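Local coordinates for protein glutathione S-transferase domain (Xanthobacter autotrophicus, PDB 4HZ2) that binds glutathione and, as a member of the glutathione S-transferase family, probably transfers it to electrophilic substrates, at residues R24-N29 against E49-S54; W35-I40 against N89-H94; Y186-E191 against N217-L222. One frame throughout, in Å; residues are numbered along the deposited sequence.

Contact 1: residues R24-N29 against E49-S54; sequences RIYGMN and EWVETS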
loop_
_atom_site.group_PDB
_atom_site.type_symbol
_atom_site.label_atom_id
_atom_site.label_comp_id
_atom_site.label_asym_id
_atom_site.label_seq_id
_atom_site.Cartn_x
_atom_site.Cartn_y
_atom_site.Cartn_z
ATOM N N ARG B 24 -11.224 -12.009 -17.290
ATOM C CA ARG B 24 -10.774 -10.823 -18.040
ATOM C C ARG B 24 -9.846 -9.983 -17.187
ATOM O O ARG B 24 -10.069 -9.847 -15.993
ATOM C CB ARG B 24 -11.970 -9.938 -18.463
ATOM C CG ARG B 24 -12.639 -10.327 -19.770
ATOM C CD ARG B 24 -13.948 -9.573 -20.002
ATOM N NE ARG B 24 -15.077 -10.267 -19.391
ATOM C CZ ARG B 24 -15.927 -9.712 -18.532
ATOM N NH1 ARG B 24 -15.799 -8.435 -18.195
ATOM N NH2 ARG B 24 -16.918 -10.428 -18.019
ATOM N N ILE B 25 -8.782 -9.440 -17.771
ATOM C CA ILE B 25 -7.998 -8.402 -17.081
ATOM C C ILE B 25 -8.230 -7.081 -17.820
ATOM O O ILE B 25 -7.951 -6.969 -19.029
ATOM C CB ILE B 25 -6.475 -8.653 -17.073
ATOM C CG1 ILE B 25 -6.117 -10.025 -16.513
ATOM C CG2 ILE B 25 -5.731 -7.558 -16.292
ATOM C CD1 ILE B 25 -4.610 -10.295 -16.520
ATOM N N TYR B 26 -8.737 -6.087 -17.098
ATOM C CA TYR B 26 -8.766 -4.713 -17.614
ATOM C C TYR B 26 -7.446 -4.075 -17.241
ATOM O O TYR B 26 -7.122 -3.989 -16.051
ATOM C CB TYR B 26 -9.923 -3.927 -16.997
ATOM C CG TYR B 26 -11.263 -4.450 -17.448
ATOM C CD1 TYR B 26 -11.802 -5.623 -16.904
ATOM C CD2 TYR B 26 -11.984 -3.780 -18.426
ATOM C CE1 TYR B 26 -13.021 -6.111 -17.347
ATOM C CE2 TYR B 26 -13.198 -4.254 -18.870
ATOM C CZ TYR B 26 -13.709 -5.415 -18.328
ATOM O OH TYR B 26 -14.920 -5.848 -18.792
ATOM N N GLY B 27 -6.690 -3.638 -18.252
ATOM C CA GLY B 27 -5.372 -3.073 -18.000
ATOM C C GLY B 27 -4.854 -2.191 -19.111
ATOM O O GLY B 27 -5.484 -2.044 -20.156
ATOM N N MET B 28 -3.688 -1.594 -18.869
ATOM C CA MET B 28 -3.021 -0.729 -19.823
ATOM C C MET B 28 -1.707 -1.394 -20.192
ATOM O O MET B 28 -0.917 -1.735 -19.318
ATOM C CB MET B 28 -2.737 0.634 -19.174
ATOM C CG MET B 28 -3.982 1.425 -18.839
ATOM S SD MET B 28 -3.546 2.887 -17.870
ATOM C CE MET B 28 -5.182 3.475 -17.424
ATOM N N ASN B 29 -1.480 -1.590 -21.481
ATOM C CA ASN B 29 -0.242 -2.174 -21.979
ATOM C C ASN B 29 0.931 -1.289 -21.542
ATOM O O ASN B 29 0.905 -0.081 -21.784
ATOM C CB ASN B 29 -0.309 -2.228 -23.509
ATOM C CG ASN B 29 0.792 -3.075 -24.115
ATOM O OD1 ASN B 29 1.516 -3.767 -23.405
ATOM N ND2 ASN B 29 0.905 -3.043 -25.440
ATOM N N GLU B 49 -8.626 -13.170 -20.777
ATOM C CA GLU B 49 -8.717 -12.255 -21.899
ATOM C C GLU B 49 -8.277 -10.869 -21.429
ATOM O O GLU B 49 -8.714 -10.393 -20.379
ATOM C CB GLU B 49 -10.161 -12.211 -22.400
ATOM C CG GLU B 49 -10.517 -11.002 -23.251
ATOM C CD GLU B 49 -11.981 -11.000 -23.682
ATOM O OE1 GLU B 49 -12.657 -12.044 -23.528
ATOM O OE2 GLU B 49 -12.455 -9.953 -24.185
ATOM N N TRP B 50 -7.416 -10.222 -22.210
ATOM C CA TRP B 50 -6.990 -8.861 -21.935
ATOM C C TRP B 50 -7.930 -7.833 -22.578
ATOM O O TRP B 50 -8.285 -7.956 -23.764
ATOM C CB TRP B 50 -5.579 -8.669 -22.481
ATOM C CG TRP B 50 -4.995 -7.313 -22.259
ATOM C CD1 TRP B 50 -5.075 -6.236 -23.090
ATOM C CD2 TRP B 50 -4.224 -6.895 -21.127
ATOM N NE1 TRP B 50 -4.409 -5.167 -22.543
ATOM C CE2 TRP B 50 -3.874 -5.545 -21.339
ATOM C CE3 TRP B 50 -3.801 -7.530 -19.951
ATOM C CZ2 TRP B 50 -3.112 -4.820 -20.427
ATOM C CZ3 TRP B 50 -3.031 -6.800 -19.042
ATOM C CH2 TRP B 50 -2.702 -5.464 -19.288
ATOM N N VAL B 51 -8.321 -6.834 -21.783
ATOM C CA VAL B 51 -9.146 -5.724 -22.240
ATOM C C VAL B 51 -8.368 -4.424 -22.055
ATOM O O VAL B 51 -8.229 -3.918 -20.930
ATOM C CB VAL B 51 -10.470 -5.634 -21.461
ATOM C CG1 VAL B 51 -11.363 -4.545 -22.060
ATOM C CG2 VAL B 51 -11.174 -6.982 -21.460
ATOM N N GLU B 52 -7.832 -3.907 -23.153
ATOM C CA GLU B 52 -7.073 -2.657 -23.117
ATOM C C GLU B 52 -8.005 -1.524 -22.702
ATOM O O GLU B 52 -9.039 -1.273 -23.351
ATOM C CB GLU B 52 -6.429 -2.372 -24.483
ATOM C CG GLU B 52 -5.536 -1.147 -24.477
ATOM C CD GLU B 52 -4.252 -1.348 -23.684
ATOM O OE1 GLU B 52 -3.762 -2.498 -23.594
ATOM O OE2 GLU B 52 -3.728 -0.348 -23.142
ATOM N N THR B 53 -7.659 -0.854 -21.610
ATOM C CA THR B 53 -8.526 0.137 -20.984
ATOM C C THR B 53 -7.798 1.462 -20.950
ATOM O O THR B 53 -6.666 1.528 -20.488
ATOM C CB THR B 53 -8.892 -0.304 -19.546
ATOM O OG1 THR B 53 -9.584 -1.559 -19.603
ATOM C CG2 THR B 53 -9.800 0.705 -18.856
ATOM N N SER B 54 -8.431 2.512 -21.465
ATOM C CA SER B 54 -7.798 3.832 -21.490
ATOM C C SER B 54 -7.946 4.593 -20.156
ATOM O O SER B 54 -8.739 4.213 -19.282
ATOM C CB SER B 54 -8.334 4.668 -22.661
ATOM O OG SER B 54 -9.727 4.914 -22.535
HETATM O O HOH W 1 -1.109 1.322 -23.098
#
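Ile25 and Gly27 pair with Glu49, Val51 and Thr53 through four backbone hydrogen bonds, strand 24-27 running parallel to strand 49-52. Ile25 uses both backbone groups, its N bonding Glu49 O and its O accepting Val51 N at 2.8 Å; Gly27 repeats the pattern with Val51 O and Thr53 N. Tyr26 and Val51 share one face of the sheet, where Val51 CB sits over the tyrosine ring, 4.2 Å from its centroid, a CH-pi contact; Thr53 OG1 lies at the ring's edge, 3.5 Å from Tyr26 CD2. On the other face lies Trp50. From its CB, which points to the same face as Ile25 CB, CG runs anti to the backbone N (chi1 -179°) and the indole lies over the neighbouring strand: CE3 meets Ile25 CB, CZ3 meets Ile25 CG2 at 3.9 Å, CH2 lies against Gly27 CA, CZ2 comes within 3.4 Å of Gly27 C, and Trp50 NE1 donates almost in the ring plane to Glu52 OE1 (2.9 Å). Having no side chain, Gly27 can carry the indole over its backbone. The same carboxylate turns its other oxygen to the main chain beyond the strand: Asn29 N reaches the syn lone pair of Glu52 OE2 at 3.1 Å, and a water links that oxygen to Asn29 O. Helix 32-43 connects these strands in a beta-alpha-beta unit of the thioredoxin-like N-terminal domain. Met28, whose CA lies against Glu52 OE2, touches bound glutathione with its side chain. The indole N-H, the Asn29 backbone N-H and the water all donate to the Glu52 carboxylate, which should limit its rotation, favour its ionised form and tie the chain just after the strand to Glu52.

Contact 2: residues W35-I40 against N89-H94; sequences WKAAQI and NAILLH
Two helices of the thioredoxin-like N-terminal domain, 32-43 and 88-96, run nearly parallel here, 11° apart with segment axes 8.8 Å from each other, and pack on the same side of the sheet. Leu92 fills the middle. Its CD2 reaches between two residues one helical turn apart, lying 3.5 Å from Lys36 O and 3.7 Å from Ile40 CB, while CD1 comes alongside Lys36 CD. Ile91 lies nearer the sheet: its CG2 stands anti to the backbone N and meets Ala37 CB at 3.9 Å, where Ala37 CA and Ile91 CA are 6.2 Å apart. Val77 of strand 76-78 touches both residues from the sheet. Ile40 CG2 adds a looser contact with Ile91 CG2. The lysine chain, extended beyond CG, crosses Leu92 at about a right angle and carries its ammonium to Asn89. There Lys36 NZ bonds Asn89 OD1 at 3.0 Å, tilted 32° from the carbonyl plane. Lys36 NZ also forms a salt bridge with Glu119 of helix 107-137 and hydrogen bonds with Asn33 OD1 and Ser88 OG, both from glutathione-binding residues; Asn89 ND2 bonds the other Glu119 oxygen. Phe117 of the second subunit packs on Asn89. Thus a buried ammonium group is surrounded by oxygen acceptors, and the negative charge of Glu119 probably offsets its own. Aliphatic packing joins the two segments, whereas the polar cluster ties their glutathione-facing ends to the C-terminal domain and probably helps to position Asn33 and Ser88.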
loop_
_atom_site.group_PDB
_atom_site.type_symbol
_atom_site.label_atom_id
_atom_site.label_comp_id
_atom_site.label_asym_id
_atom_site.label_seq_id
_atom_site.Cartn_x
_atom_site.Cartn_y
_atom_site.Cartn_z
ATOM N N TRP B 35 0.965 -5.646 -15.255
ATOM C CA TRP B 35 1.863 -6.778 -15.408
ATOM C C TRP B 35 1.760 -7.744 -14.198
ATOM O O TRP B 35 1.816 -8.974 -14.380
ATOM C CB TRP B 35 3.318 -6.302 -15.641
ATOM C CG TRP B 35 4.336 -7.388 -15.635
ATOM C CD1 TRP B 35 4.848 -8.063 -16.727
ATOM C CD2 TRP B 35 5.000 -7.930 -14.482
ATOM N NE1 TRP B 35 5.770 -9.003 -16.310
ATOM C CE2 TRP B 35 5.889 -8.931 -14.940
ATOM C CE3 TRP B 35 4.914 -7.678 -13.101
ATOM C CZ2 TRP B 35 6.695 -9.671 -14.067
ATOM C CZ3 TRP B 35 5.719 -8.417 -12.233
ATOM C CH2 TRP B 35 6.600 -9.398 -12.723
ATOM N N LYS B 36 1.651 -7.204 -12.970
ATOM C CA LYS B 36 1.564 -8.066 -11.774
ATOM C C LYS B 36 0.406 -9.047 -11.937
ATOM O O LYS B 36 0.539 -10.241 -11.634
ATOM C CB LYS B 36 1.313 -7.275 -10.485
ATOM C CG LYS B 36 2.472 -6.343 -10.087
ATOM C CD LYS B 36 2.016 -5.367 -9.015
ATOM C CE LYS B 36 3.039 -4.315 -8.634
ATOM N NZ LYS B 36 2.461 -3.375 -7.625
ATOM N N ALA B 37 -0.732 -8.510 -12.376
ATOM C CA ALA B 37 -1.942 -9.321 -12.485
ATOM C C ALA B 37 -1.757 -10.385 -13.572
ATOM O O ALA B 37 -2.025 -11.574 -13.332
ATOM C CB ALA B 37 -3.193 -8.474 -12.775
ATOM N N ALA B 38 -1.323 -9.979 -14.767
ATOM C CA ALA B 38 -1.121 -10.952 -15.843
ATOM C C ALA B 38 -0.090 -12.011 -15.432
ATOM O O ALA B 38 -0.264 -13.223 -15.704
ATOM C CB ALA B 38 -0.713 -10.270 -17.144
ATOM N N GLN B 39 0.995 -11.565 -14.803
ATOM C CA GLN B 39 2.059 -12.481 -14.469
ATOM C C GLN B 39 1.632 -13.529 -13.448
ATOM O O GLN B 39 1.964 -14.717 -13.603
ATOM C CB GLN B 39 3.263 -11.690 -13.921
ATOM C CG GLN B 39 4.489 -12.534 -13.613
ATOM C CD GLN B 39 5.100 -13.142 -14.878
ATOM O OE1 GLN B 39 5.936 -12.517 -15.580
ATOM N NE2 GLN B 39 4.694 -14.361 -15.178
ATOM N N ILE B 40 0.908 -13.130 -12.392
ATOM C CA ILE B 40 0.487 -14.147 -11.417
ATOM C C ILE B 40 -0.594 -15.073 -12.002
ATOM O O ILE B 40 -0.629 -16.258 -11.681
ATOM C CB ILE B 40 0.006 -13.527 -10.083
ATOM C CG1 ILE B 40 -0.039 -14.576 -8.985
ATOM C CG2 ILE B 40 -1.313 -12.783 -10.256
ATOM C CD1 ILE B 40 1.321 -15.166 -8.655
ATOM N N ASN B 89 -1.676 -5.548 -5.801
ATOM C CA ASN B 89 -1.047 -6.386 -4.794
ATOM C C ASN B 89 -2.064 -7.323 -4.106
ATOM O O ASN B 89 -1.704 -8.429 -3.630
ATOM C CB ASN B 89 -0.275 -5.548 -3.779
ATOM C CG ASN B 89 1.028 -4.949 -4.358
ATOM O OD1 ASN B 89 1.385 -5.178 -5.509
ATOM N ND2 ASN B 89 1.737 -4.200 -3.532
ATOM N N ALA B 90 -3.329 -6.893 -4.051
ATOM C CA ALA B 90 -4.429 -7.782 -3.587
ATOM C C ALA B 90 -4.667 -8.878 -4.607
ATOM O O ALA B 90 -4.944 -10.017 -4.236
ATOM C CB ALA B 90 -5.723 -6.985 -3.352
ATOM N N ILE B 91 -4.534 -8.558 -5.892
ATOM C CA ILE B 91 -4.661 -9.593 -6.951
ATOM C C ILE B 91 -3.515 -10.619 -6.831
ATOM O O ILE B 91 -3.705 -11.833 -6.965
ATOM C CB ILE B 91 -4.697 -8.943 -8.341
ATOM C CG1 ILE B 91 -6.017 -8.177 -8.497
ATOM C CG2 ILE B 91 -4.542 -9.983 -9.466
ATOM C CD1 ILE B 91 -6.016 -7.127 -9.595
ATOM N N LEU B 92 -2.301 -10.146 -6.528
ATOM C CA LEU B 92 -1.206 -11.079 -6.299
ATOM C C LEU B 92 -1.519 -12.004 -5.130
ATOM O O LEU B 92 -1.317 -13.206 -5.223
ATOM C CB LEU B 92 0.098 -10.339 -5.964
ATOM C CG LEU B 92 0.881 -9.620 -7.096
ATOM C CD1 LEU B 92 2.042 -8.743 -6.577
ATOM C CD2 LEU B 92 1.327 -10.616 -8.203
ATOM N N LEU B 93 -1.995 -11.441 -4.025
ATOM C CA LEU B 93 -2.351 -12.241 -2.852
ATOM C C LEU B 93 -3.485 -13.207 -3.140
ATOM O O LEU B 93 -3.521 -14.291 -2.586
ATOM C CB LEU B 93 -2.720 -11.331 -1.669
ATOM C CG LEU B 93 -1.545 -10.621 -0.985
ATOM C CD1 LEU B 93 -2.076 -9.431 -0.180
ATOM C CD2 LEU B 93 -0.831 -11.628 -0.081
ATOM N N HIS B 94 -4.404 -12.818 -4.007
ATOM C CA HIS B 94 -5.597 -13.645 -4.189
ATOM C C HIS B 94 -5.256 -14.927 -4.952
ATOM O O HIS B 94 -5.670 -16.055 -4.568
ATOM C CB HIS B 94 -6.650 -12.851 -4.986
ATOM C CG HIS B 94 -7.892 -13.632 -5.255
ATOM N ND1 HIS B 94 -8.920 -13.715 -4.340
ATOM C CD2 HIS B 94 -8.261 -14.395 -6.319
ATOM C CE1 HIS B 94 -9.889 -14.473 -4.842
ATOM N NE2 HIS B 94 -9.507 -14.915 -6.031
#

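Contact 3: residues Y186-E191 against N217-L222; sequences YTHRAE and NLIPPL
His188 and Arg189 make this contact with Leu218, Ile219 and Pro221, just beyond Tyr186 of helix 178-187, whose side chain touches bound glutathione. A type I turn from Thr187 to Ala190 directs both toward the loop 217-222. The His188 imidazole, with CG placed between the backbone N and the carbonyl carbon (chi1 84°), meets the loop by its edge. His188 NE2 accepts Ile219 N at 3.0 Å, the N-H pointing nearly straight at it (166°) and lying close to the ring plane. Carbon-carbon contacts flank this bond: His188 CD2 faces Leu218 CD2 at 3.8 Å, and CE1 faces Ile219 CG1 at 3.7 Å. Phe184 O bonds ND1 on the far side, so ND1 carries the proton and NE2 is left as acceptor. Arg189 CG lies over the centre of the His188 ring face; bends at chi2 and chi3 then bring the rest of the chain to the loop, Arg189 CD coming within 3.3 Å of Ile219 O. A water bridges Arg189 NE to Pro220 O, while NH2 lies against Pro221 CA. The guanidinium is further gripped by carboxylates, Arg189 NH1 by Glu191 OE1 at 2.7 Å and NH2 by Glu192. Helix 201-211 supports this corner through Val207 against His188 and Ala211 beside Leu218, while Arg131 of helix 107-137 packs on Arg189; Asn217 bonds helix 32-43, placing the loop between the two domains.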
loop_
_atom_site.group_PDB
_atom_site.type_symbol
_atom_site.label_atom_id
_atom_site.label_comp_id
_atom_site.label_asym_id
_atom_site.label_seq_id
_atom_site.Cartn_x
_atom_site.Cartn_y
_atom_site.Cartn_z
ATOM N N TYR B 186 8.003 -2.833 -11.571
ATOM C CA TYR B 186 8.605 -1.593 -12.069
ATOM C C TYR B 186 10.124 -1.563 -12.001
ATOM O O TYR B 186 10.761 -0.889 -12.812
ATOM C CB TYR B 186 8.016 -0.373 -11.346
ATOM C CG TYR B 186 6.582 -0.136 -11.756
ATOM C CD1 TYR B 186 6.271 0.483 -12.968
ATOM C CD2 TYR B 186 5.543 -0.547 -10.940
ATOM C CE1 TYR B 186 4.956 0.726 -13.341
ATOM C CE2 TYR B 186 4.228 -0.325 -11.309
ATOM C CZ TYR B 186 3.948 0.301 -12.513
ATOM O OH TYR B 186 2.636 0.518 -12.880
ATOM N N THR B 187 10.712 -2.282 -11.042
ATOM C CA THR B 187 12.174 -2.187 -10.877
ATOM C C THR B 187 12.876 -2.700 -12.121
ATOM O O THR B 187 13.938 -2.159 -12.505
ATOM C CB THR B 187 12.686 -2.907 -9.609
ATOM O OG1 THR B 187 11.976 -2.410 -8.466
ATOM C CG2 THR B 187 14.179 -2.628 -9.385
ATOM N N HIS B 188 12.332 -3.732 -12.767
ATOM C CA HIS B 188 13.025 -4.276 -13.961
ATOM C C HIS B 188 13.085 -3.273 -15.107
ATOM O O HIS B 188 13.924 -3.392 -15.993
ATOM C CB HIS B 188 12.505 -5.658 -14.413
ATOM C CG HIS B 188 11.282 -5.640 -15.290
ATOM N ND1 HIS B 188 10.009 -5.397 -14.796
ATOM C CD2 HIS B 188 11.127 -5.939 -16.608
ATOM C CE1 HIS B 188 9.127 -5.530 -15.783
ATOM N NE2 HIS B 188 9.780 -5.847 -16.895
ATOM N N ARG B 189 12.220 -2.258 -15.054
ATOM C CA ARG B 189 12.189 -1.233 -16.080
ATOM C C ARG B 189 12.670 0.112 -15.502
ATOM O O ARG B 189 12.325 1.177 -16.009
ATOM C CB ARG B 189 10.773 -1.109 -16.668
ATOM C CG ARG B 189 10.231 -2.409 -17.290
ATOM C CD ARG B 189 11.143 -3.023 -18.338
ATOM N NE ARG B 189 11.436 -2.043 -19.375
ATOM C CZ ARG B 189 12.641 -1.797 -19.894
ATOM N NH1 ARG B 189 13.705 -2.507 -19.540
ATOM N NH2 ARG B 189 12.781 -0.846 -20.813
ATOM N N ALA B 190 13.482 0.069 -14.456
ATOM C CA ALA B 190 13.876 1.292 -13.750
ATOM C C ALA B 190 14.649 2.264 -14.655
ATOM O O ALA B 190 14.655 3.480 -14.409
ATOM C CB ALA B 190 14.699 0.927 -12.522
ATOM N N GLU B 191 15.314 1.746 -15.692
ATOM C CA GLU B 191 16.023 2.622 -16.627
ATOM C C GLU B 191 15.079 3.663 -17.246
ATOM O O GLU B 191 15.487 4.783 -17.566
ATOM C CB GLU B 191 16.734 1.808 -17.715
ATOM C CG GLU B 191 15.770 1.167 -18.715
ATOM C CD GLU B 191 16.431 0.159 -19.637
ATOM O OE1 GLU B 191 16.011 -1.021 -19.623
ATOM O OE2 GLU B 191 17.366 0.543 -20.374
ATOM N N ASN B 217 8.003 -13.126 -17.635
ATOM C CA ASN B 217 8.125 -12.339 -18.851
ATOM C C ASN B 217 8.373 -10.871 -18.522
ATOM O O ASN B 217 7.838 -10.351 -17.550
ATOM C CB ASN B 217 6.823 -12.444 -19.647
ATOM C CG ASN B 217 6.280 -13.859 -19.652
ATOM O OD1 ASN B 217 6.906 -14.749 -20.255
ATOM N ND2 ASN B 217 5.125 -14.092 -18.973
ATOM N N LEU B 218 9.172 -10.213 -19.351
ATOM C CA LEU B 218 9.483 -8.805 -19.174
ATOM C C LEU B 218 8.493 -7.903 -19.888
ATOM O O LEU B 218 7.869 -8.309 -20.886
ATOM C CB LEU B 218 10.887 -8.514 -19.702
ATOM C CG LEU B 218 11.999 -9.476 -19.269
ATOM C CD1 LEU B 218 13.349 -9.097 -19.878
ATOM C CD2 LEU B 218 12.096 -9.488 -17.738
ATOM N N ILE B 219 8.332 -6.685 -19.373
ATOM C CA ILE B 219 7.633 -5.646 -20.125
ATOM C C ILE B 219 8.602 -5.120 -21.192
ATOM O O ILE B 219 9.718 -4.654 -20.873
ATOM C CB ILE B 219 7.154 -4.482 -19.205
ATOM C CG1 ILE B 219 6.278 -5.021 -18.068
ATOM C CG2 ILE B 219 6.413 -3.415 -20.030
ATOM C CD1 ILE B 219 5.910 -3.959 -17.027
ATOM N N PRO B 220 8.195 -5.186 -22.473
ATOM C CA PRO B 220 9.094 -4.617 -23.502
ATOM C C PRO B 220 9.279 -3.101 -23.289
ATOM O O PRO B 220 8.454 -2.460 -22.612
ATOM C CB PRO B 220 8.359 -4.915 -24.818
ATOM C CG PRO B 220 7.362 -6.022 -24.484
ATOM C CD PRO B 220 6.953 -5.728 -23.057
ATOM N N PRO B 221 10.341 -2.520 -23.880
ATOM C CA PRO B 221 10.548 -1.077 -23.723
ATOM C C PRO B 221 9.328 -0.275 -24.183
ATOM O O PRO B 221 8.744 -0.567 -25.238
ATOM C CB PRO B 221 11.764 -0.799 -24.631
ATOM C CG PRO B 221 12.478 -2.109 -24.714
ATOM C CD PRO B 221 11.384 -3.140 -24.719
ATOM N N LEU B 222 8.955 0.742 -23.420
ATOM C CA LEU B 222 7.784 1.566 -23.753
ATOM C C LEU B 222 7.857 2.142 -25.157
ATOM O O LEU B 222 6.843 2.218 -25.850
ATOM C CB LEU B 222 7.622 2.696 -22.735
ATOM C CG LEU B 222 7.144 2.273 -21.341
ATOM C CD1 LEU B 222 6.914 3.507 -20.484
ATOM C CD2 LEU B 222 5.861 1.443 -21.477
HETATM O O HOH W 2 8.925 -0.959 -20.350
#

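Overall arrangement
Contacts 1 and 2 belong to the N-terminal domain and share helix 32-43: it connects the two strands of contact 1 and supplies one side of contact 2, and Ile25 CD1 packs on Ala38 CA at 3.6 Å. Contact 3 lies in the C-terminal region but reaches contact 2 through Asn217, whose O and N bond Trp35 NE1 and Gln39 OE1. Contact 2 is wholly buried, mostly aliphatic with one charged cluster; contacts 1 and 3 are partly exposed and each includes a bridging water. Contact 1 is mainly backbone pairing with a carboxylate at its end, whereas an imidazole holds an irregular loop in contact 3. Met28 of contact 1 touches glutathione, as does Tyr186 in the first segment of contact 3.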